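Local coordinates for protein periplasmic beta-glucosidase (Pseudomonas aeruginosa, PDB 6R5T) that probably hydrolyses terminal, non-reducing beta-D-glucosyl residues of beta-glucosides in the periplasm, releasing beta-D-glucose, as a family 3 glycoside hydrolase, at residues G250-L262 and A278-Y292. The protein carries 1 engineered substitution. Sequence-based numbering, arbitrary orientation.
Sequences GLTISNHGAVKEL and AIQAGVDMNMNDDLY. Engineered in segment 250-262: Asn255 (natural residue Asp). With BGC (beta-D-glucopyranose), chain C; GAL (beta-D-galactopyranose), chain B.
Thr252 OG1 is gripped twice by 278-292: it donates to Gly282 O at 2.6 Å, in the carbonyl plane on a lone pair, and accepts from Asp284 N at 2.9 Å. A chi1 of 56°, which sets the hydroxyl between the backbone N and the carbonyl carbon, aims it at this turn just past the helix end, where positive-phi Gly282 closes a Schellman motif. Asp284 OD2 accepts Thr252 N almost straight (173°), the N-H coming in from above the carboxylate plane, while its OD1 forms a salt bridge with Arg312. Around the single Ile253-Met285 bridge run Met285 N to Thr252 O and Ser254 N to Met285 O; next Ser254 OG receives Met287 N at 2.9 Å and itself donates to Asn255 O, and Gly257 N returns to the backbone at Met287 O. Asn255, engineered in place of the natural Asp, points its CB away from 278-292, its OD1 3.3 Å from C5 of the bound glucose. With His256 and Met287 it belongs to the pocket holding the disaccharide. The His256 ring has Asn288 CB over one face, 4.1 Å from its centroid, while CD2 comes near galactose C1. Asp289 bonds through both oxygens: OD2 accepts Lys260 N at 3.0 Å and lies 2.7 Å from a water that accepts from Val259 N, while OD1 takes Asn286 ND2 and Leu291 N from opposite faces, the latter closing an Asx turn. Val259 wedges its methyls between Ala278, Leu291 and the Asn286 amide, CG2 being 3.6 Å from ND2. The contact closes the parallel barrel of the TIM-barrel domain, joining strands 251-253 and 286-287; Val219 and Val221 make backbone hydrogen bonds with Ile253, Leu23 with Asn286, and helix 307-323 packs against Leu251 and Asp284.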
loop_
_atom_site.group_PDB
_atom_site.type_symbol
_atom_site.label_atom_id
_atom_site.label_comp_id
_atom_site.label_asym_id
_atom_site.label_seq_id
_atom_site.Cartn_x
_atom_site.Cartn_y
_atom_site.Cartn_z
ATOM N N GLY A 250 30.446 13.067 -7.653
ATOM C CA GLY A 250 29.820 14.295 -8.112
ATOM C C GLY A 250 29.148 15.053 -6.983
ATOM O O GLY A 250 29.565 14.965 -5.792
ATOM N N LEU A 251 28.157 15.837 -7.360
ATOM C CA LEU A 251 27.512 16.849 -6.529
ATOM C C LEU A 251 26.158 16.324 -6.011
ATOM O O LEU A 251 25.314 15.873 -6.847
ATOM C CB LEU A 251 27.301 18.082 -7.397
ATOM C CG LEU A 251 26.614 19.255 -6.729
ATOM C CD1 LEU A 251 27.457 19.769 -5.581
ATOM C CD2 LEU A 251 26.335 20.356 -7.745
ATOM N N THR A 252 25.920 16.404 -4.715
ATOM C CA THR A 252 24.557 16.158 -4.184
ATOM C C THR A 252 23.819 17.475 -3.995
ATOM O O THR A 252 24.368 18.452 -3.406
ATOM C CB THR A 252 24.617 15.322 -2.919
ATOM O OG1 THR A 252 25.470 15.994 -1.984
ATOM C CG2 THR A 252 25.163 13.930 -3.167
ATOM N N ILE A 253 22.570 17.533 -4.404
ATOM C CA ILE A 253 21.758 18.751 -4.337
ATOM C C ILE A 253 20.520 18.419 -3.522
ATOM O O ILE A 253 19.841 17.445 -3.861
ATOM C CB ILE A 253 21.378 19.245 -5.737
ATOM C CG1 ILE A 253 22.614 19.389 -6.615
ATOM C CG2 ILE A 253 20.537 20.499 -5.642
ATOM C CD1 ILE A 253 22.330 19.825 -8.030
ATOM N N SER A 254 20.212 19.246 -2.533
ATOM C CA SER A 254 18.956 19.108 -1.778
ATOM C C SER A 254 17.788 19.439 -2.693
ATOM O O SER A 254 17.878 20.149 -3.713
ATOM C CB SER A 254 18.937 19.981 -0.565
ATOM O OG SER A 254 18.445 21.257 -0.921
ATOM N N ASN A 255 16.644 18.939 -2.296
ATOM C CA ASN A 255 15.407 19.364 -2.930
ATOM C C ASN A 255 14.977 20.702 -2.343
ATOM O O ASN A 255 15.619 21.300 -1.426
ATOM C CB ASN A 255 14.403 18.220 -2.770
ATOM C CG ASN A 255 13.571 17.985 -3.993
ATOM O OD1 ASN A 255 12.927 18.925 -4.440
ATOM N ND2 ASN A 255 13.583 16.732 -4.495
ATOM N N HIS A 256 13.848 21.157 -2.784
ATOM C CA HIS A 256 13.458 22.564 -2.630
ATOM C C HIS A 256 12.956 22.819 -1.205
ATOM O O HIS A 256 11.912 22.282 -0.849
ATOM C CB HIS A 256 12.417 22.831 -3.700
ATOM C CG HIS A 256 12.078 24.257 -3.765
ATOM N ND1 HIS A 256 11.427 24.915 -2.739
ATOM C CD2 HIS A 256 12.339 25.180 -4.725
ATOM C CE1 HIS A 256 11.312 26.192 -3.058
ATOM N NE2 HIS A 256 11.829 26.364 -4.280
ATOM N N GLY A 257 13.699 23.539 -0.345
ATOM C CA GLY A 257 13.303 23.698 1.055
ATOM C C GLY A 257 13.471 22.412 1.892
ATOM O O GLY A 257 12.953 22.336 2.988
ATOM N N ALA A 258 14.145 21.401 1.354
ATOM C CA ALA A 258 14.255 20.068 2.001
ATOM C C ALA A 258 15.031 20.148 3.322
ATOM O O ALA A 258 14.695 19.408 4.254
ATOM C CB ALA A 258 14.934 19.108 1.065
ATOM N N VAL A 259 16.075 20.970 3.396
ATOM C CA VAL A 259 16.832 21.072 4.675
ATOM C C VAL A 259 15.894 21.605 5.756
ATOM O O VAL A 259 15.783 21.037 6.848
ATOM C CB VAL A 259 18.110 21.910 4.518
ATOM C CG1 VAL A 259 18.784 22.060 5.856
ATOM C CG2 VAL A 259 19.038 21.314 3.456
ATOM N N LYS A 260 15.184 22.694 5.492
ATOM C CA LYS A 260 14.262 23.227 6.506
ATOM C C LYS A 260 13.148 22.245 6.847
ATOM O O LYS A 260 12.702 22.197 8.004
ATOM C CB LYS A 260 13.734 24.549 5.942
ATOM C CG LYS A 260 12.850 25.295 6.904
ATOM C CD LYS A 260 12.452 26.675 6.371
ATOM C CE LYS A 260 11.538 27.364 7.359
ATOM N NZ LYS A 260 11.170 28.735 6.920
ATOM N N GLU A 261 12.701 21.435 5.871
ATOM C CA GLU A 261 11.633 20.431 6.105
ATOM C C GLU A 261 12.059 19.378 7.137
ATOM O O GLU A 261 11.196 18.662 7.661
ATOM C CB GLU A 261 11.180 19.735 4.819
ATOM C CG GLU A 261 10.379 20.642 3.911
ATOM C CD GLU A 261 9.946 19.990 2.592
ATOM O OE1 GLU A 261 9.911 18.747 2.517
ATOM O OE2 GLU A 261 9.676 20.754 1.633
ATOM N N LEU A 262 13.342 19.226 7.433
ATOM C CA LEU A 262 13.735 18.294 8.550
ATOM C C LEU A 262 13.058 18.644 9.861
ATOM O O LEU A 262 12.871 17.763 10.700
ATOM C CB LEU A 262 15.246 18.260 8.699
ATOM C CG LEU A 262 15.988 17.721 7.495
ATOM C CD1 LEU A 262 17.501 17.846 7.666
ATOM C CD2 LEU A 262 15.633 16.272 7.204
ATOM N N ALA A 278 21.865 17.887 7.565
ATOM C CA ALA A 278 21.954 17.792 6.089
ATOM C C ALA A 278 23.417 17.775 5.630
ATOM O O ALA A 278 23.803 16.931 4.845
ATOM C CB ALA A 278 21.199 18.922 5.472
ATOM N N ILE A 279 24.253 18.687 6.117
ATOM C CA ILE A 279 25.632 18.757 5.573
ATOM C C ILE A 279 26.407 17.516 6.020
ATOM O O ILE A 279 27.156 16.962 5.206
ATOM C CB ILE A 279 26.345 20.091 5.907
ATOM C CG1 ILE A 279 27.518 20.221 4.912
ATOM C CG2 ILE A 279 26.710 20.167 7.376
ATOM C CD1 ILE A 279 28.134 21.566 4.749
ATOM N N GLN A 280 26.195 17.038 7.242
ATOM C CA GLN A 280 26.955 15.861 7.733
ATOM C C GLN A 280 26.431 14.579 7.076
ATOM O O GLN A 280 27.233 13.622 6.892
ATOM C CB GLN A 280 26.961 15.832 9.253
ATOM C CG GLN A 280 27.725 17.032 9.811
ATOM C CD GLN A 280 28.353 16.743 11.153
ATOM O OE1 GLN A 280 29.586 16.911 11.313
ATOM N NE2 GLN A 280 27.516 16.345 12.102
ATOM N N ALA A 281 25.176 14.549 6.657
ATOM C CA ALA A 281 24.644 13.385 5.943
ATOM C C ALA A 281 25.246 13.240 4.560
ATOM O O ALA A 281 25.433 12.106 4.104
ATOM C CB ALA A 281 23.140 13.447 5.898
ATOM N N GLY A 282 25.602 14.356 3.953
ATOM C CA GLY A 282 26.224 14.366 2.626
ATOM C C GLY A 282 25.494 15.217 1.611
ATOM O O GLY A 282 25.768 15.019 0.412
ATOM N N VAL A 283 24.668 16.176 2.033
ATOM C CA VAL A 283 24.020 17.118 1.086
ATOM C C VAL A 283 24.987 18.283 0.826
ATOM O O VAL A 283 25.374 18.939 1.813
ATOM C CB VAL A 283 22.692 17.620 1.635
ATOM C CG1 VAL A 283 22.123 18.676 0.729
ATOM C CG2 VAL A 283 21.707 16.481 1.826
ATOM N N ASP A 284 25.402 18.466 -0.412
ATOM C CA ASP A 284 26.421 19.504 -0.747
ATOM C C ASP A 284 25.771 20.859 -0.963
ATOM O O ASP A 284 26.279 21.886 -0.448
ATOM C CB ASP A 284 27.212 19.131 -1.993
ATOM C CG ASP A 284 28.049 17.885 -1.872
ATOM O OD1 ASP A 284 28.444 17.471 -0.706
ATOM O OD2 ASP A 284 28.329 17.314 -2.922
ATOM N N MET A 285 24.694 20.899 -1.720
ATOM C CA MET A 285 24.157 22.181 -2.191
ATOM C C MET A 285 22.729 22.303 -1.665
ATOM O O MET A 285 21.917 21.307 -1.670
ATOM C CB MET A 285 24.297 22.255 -3.713
ATOM C CG MET A 285 23.565 23.346 -4.355
ATOM S SD MET A 285 24.263 23.509 -6.061
ATOM C CE MET A 285 25.336 24.939 -5.822
ATOM N N ASN A 286 22.435 23.474 -1.143
ATOM C CA ASN A 286 21.187 23.816 -0.425
ATOM C C ASN A 286 20.270 24.616 -1.338
ATOM O O ASN A 286 20.588 25.778 -1.678
ATOM C CB ASN A 286 21.615 24.572 0.828
ATOM C CG ASN A 286 20.536 25.179 1.689
ATOM O OD1 ASN A 286 20.800 26.254 2.274
ATOM N ND2 ASN A 286 19.400 24.497 1.822
ATOM N N MET A 287 19.150 24.009 -1.715
ATOM C CA MET A 287 18.173 24.642 -2.638
ATOM C C MET A 287 17.204 25.524 -1.864
ATOM O O MET A 287 16.409 25.032 -1.016
ATOM C CB MET A 287 17.462 23.581 -3.485
ATOM C CG MET A 287 16.577 24.111 -4.559
ATOM S SD MET A 287 15.956 22.656 -5.517
ATOM C CE MET A 287 15.916 23.289 -7.186
ATOM N N ASN A 288 17.264 26.806 -2.188
ATOM C CA ASN A 288 16.324 27.912 -1.920
ATOM C C ASN A 288 16.204 28.343 -0.456
ATOM O O ASN A 288 15.991 29.522 -0.278
ATOM C CB ASN A 288 14.986 27.642 -2.596
ATOM C CG ASN A 288 14.550 28.866 -3.381
ATOM O OD1 ASN A 288 15.298 29.486 -4.170
ATOM N ND2 ASN A 288 13.345 29.285 -3.060
ATOM N N ASP A 289 16.292 27.494 0.581
ATOM C CA ASP A 289 15.877 27.938 1.942
ATOM C C ASP A 289 16.975 28.749 2.656
ATOM O O ASP A 289 16.666 29.364 3.692
ATOM C CB ASP A 289 15.311 26.804 2.797
ATOM C CG ASP A 289 16.256 25.664 3.024
ATOM O OD1 ASP A 289 17.446 25.941 3.208
ATOM O OD2 ASP A 289 15.752 24.502 3.104
ATOM N N ASP A 290 18.183 28.785 2.096
ATOM C CA ASP A 290 19.336 29.565 2.606
ATOM C C ASP A 290 19.780 29.142 3.997
ATOM O O ASP A 290 20.542 29.878 4.605
ATOM C CB ASP A 290 19.029 31.060 2.554
ATOM C CG ASP A 290 19.058 31.602 1.147
ATOM O OD1 ASP A 290 19.533 30.908 0.232
ATOM O OD2 ASP A 290 18.572 32.722 0.979
ATOM N N LEU A 291 19.420 27.953 4.458
ATOM C CA LEU A 291 19.843 27.539 5.807
ATOM C C LEU A 291 21.363 27.395 5.849
ATOM O O LEU A 291 21.942 27.731 6.882
ATOM C CB LEU A 291 19.157 26.233 6.214
ATOM C CG LEU A 291 17.923 26.432 7.082
ATOM C CD1 LEU A 291 16.890 27.262 6.375
ATOM C CD2 LEU A 291 17.314 25.101 7.499
ATOM N N TYR A 292 22.001 26.920 4.784
ATOM C CA TYR A 292 23.461 26.701 4.825
ATOM C C TYR A 292 24.175 28.053 5.046
ATOM O O TYR A 292 25.070 28.135 5.897
ATOM C CB TYR A 292 23.996 26.029 3.569
ATOM C CG TYR A 292 23.882 24.522 3.527
ATOM C CD1 TYR A 292 22.941 23.844 4.290
ATOM C CD2 TYR A 292 24.668 23.790 2.668
ATOM C CE1 TYR A 292 22.866 22.460 4.250
ATOM C CE2 TYR A 292 24.599 22.406 2.608
ATOM C CZ TYR A 292 23.713 21.743 3.425
ATOM O OH TYR A 292 23.612 20.387 3.384
HETATM C C2 BGC C . 12.407 19.413 -9.167
HETATM C C3 BGC C . 12.553 20.646 -8.251
HETATM C C4 BGC C . 11.137 20.912 -7.672
HETATM C C5 BGC C . 10.749 19.659 -6.867
HETATM C C6 BGC C . 9.356 19.742 -6.283
HETATM C C1 BGC C . 11.860 18.240 -8.346
HETATM O O1 BGC C . 11.656 17.228 -9.283
HETATM O O2 BGC C . 13.620 18.994 -9.781
HETATM O O3 BGC C . 12.953 21.775 -9.054
HETATM O O4 BGC C . 11.231 22.051 -6.800
HETATM O O5 BGC C . 10.611 18.590 -7.754
HETATM O O6 BGC C . 9.077 18.562 -5.520
HETATM C C1 GAL B . 10.400 23.167 -7.133
HETATM C C2 GAL B . 10.756 23.785 -8.500
HETATM C C3 GAL B . 9.863 25.014 -8.708
HETATM C C4 GAL B . 8.387 24.558 -8.630
HETATM C C5 GAL B . 8.166 23.844 -7.281
HETATM C C6 GAL B . 6.768 23.243 -7.186
HETATM O O2 GAL B . 12.128 24.145 -8.507
HETATM O O3 GAL B . 10.144 25.540 -10.022
HETATM O O4 GAL B . 8.220 23.638 -9.735
HETATM O O5 GAL B . 9.067 22.694 -7.114
HETATM O O6 GAL B . 6.646 22.528 -5.931
HETATM O O HOH W 1 16.919 22.907 1.217
#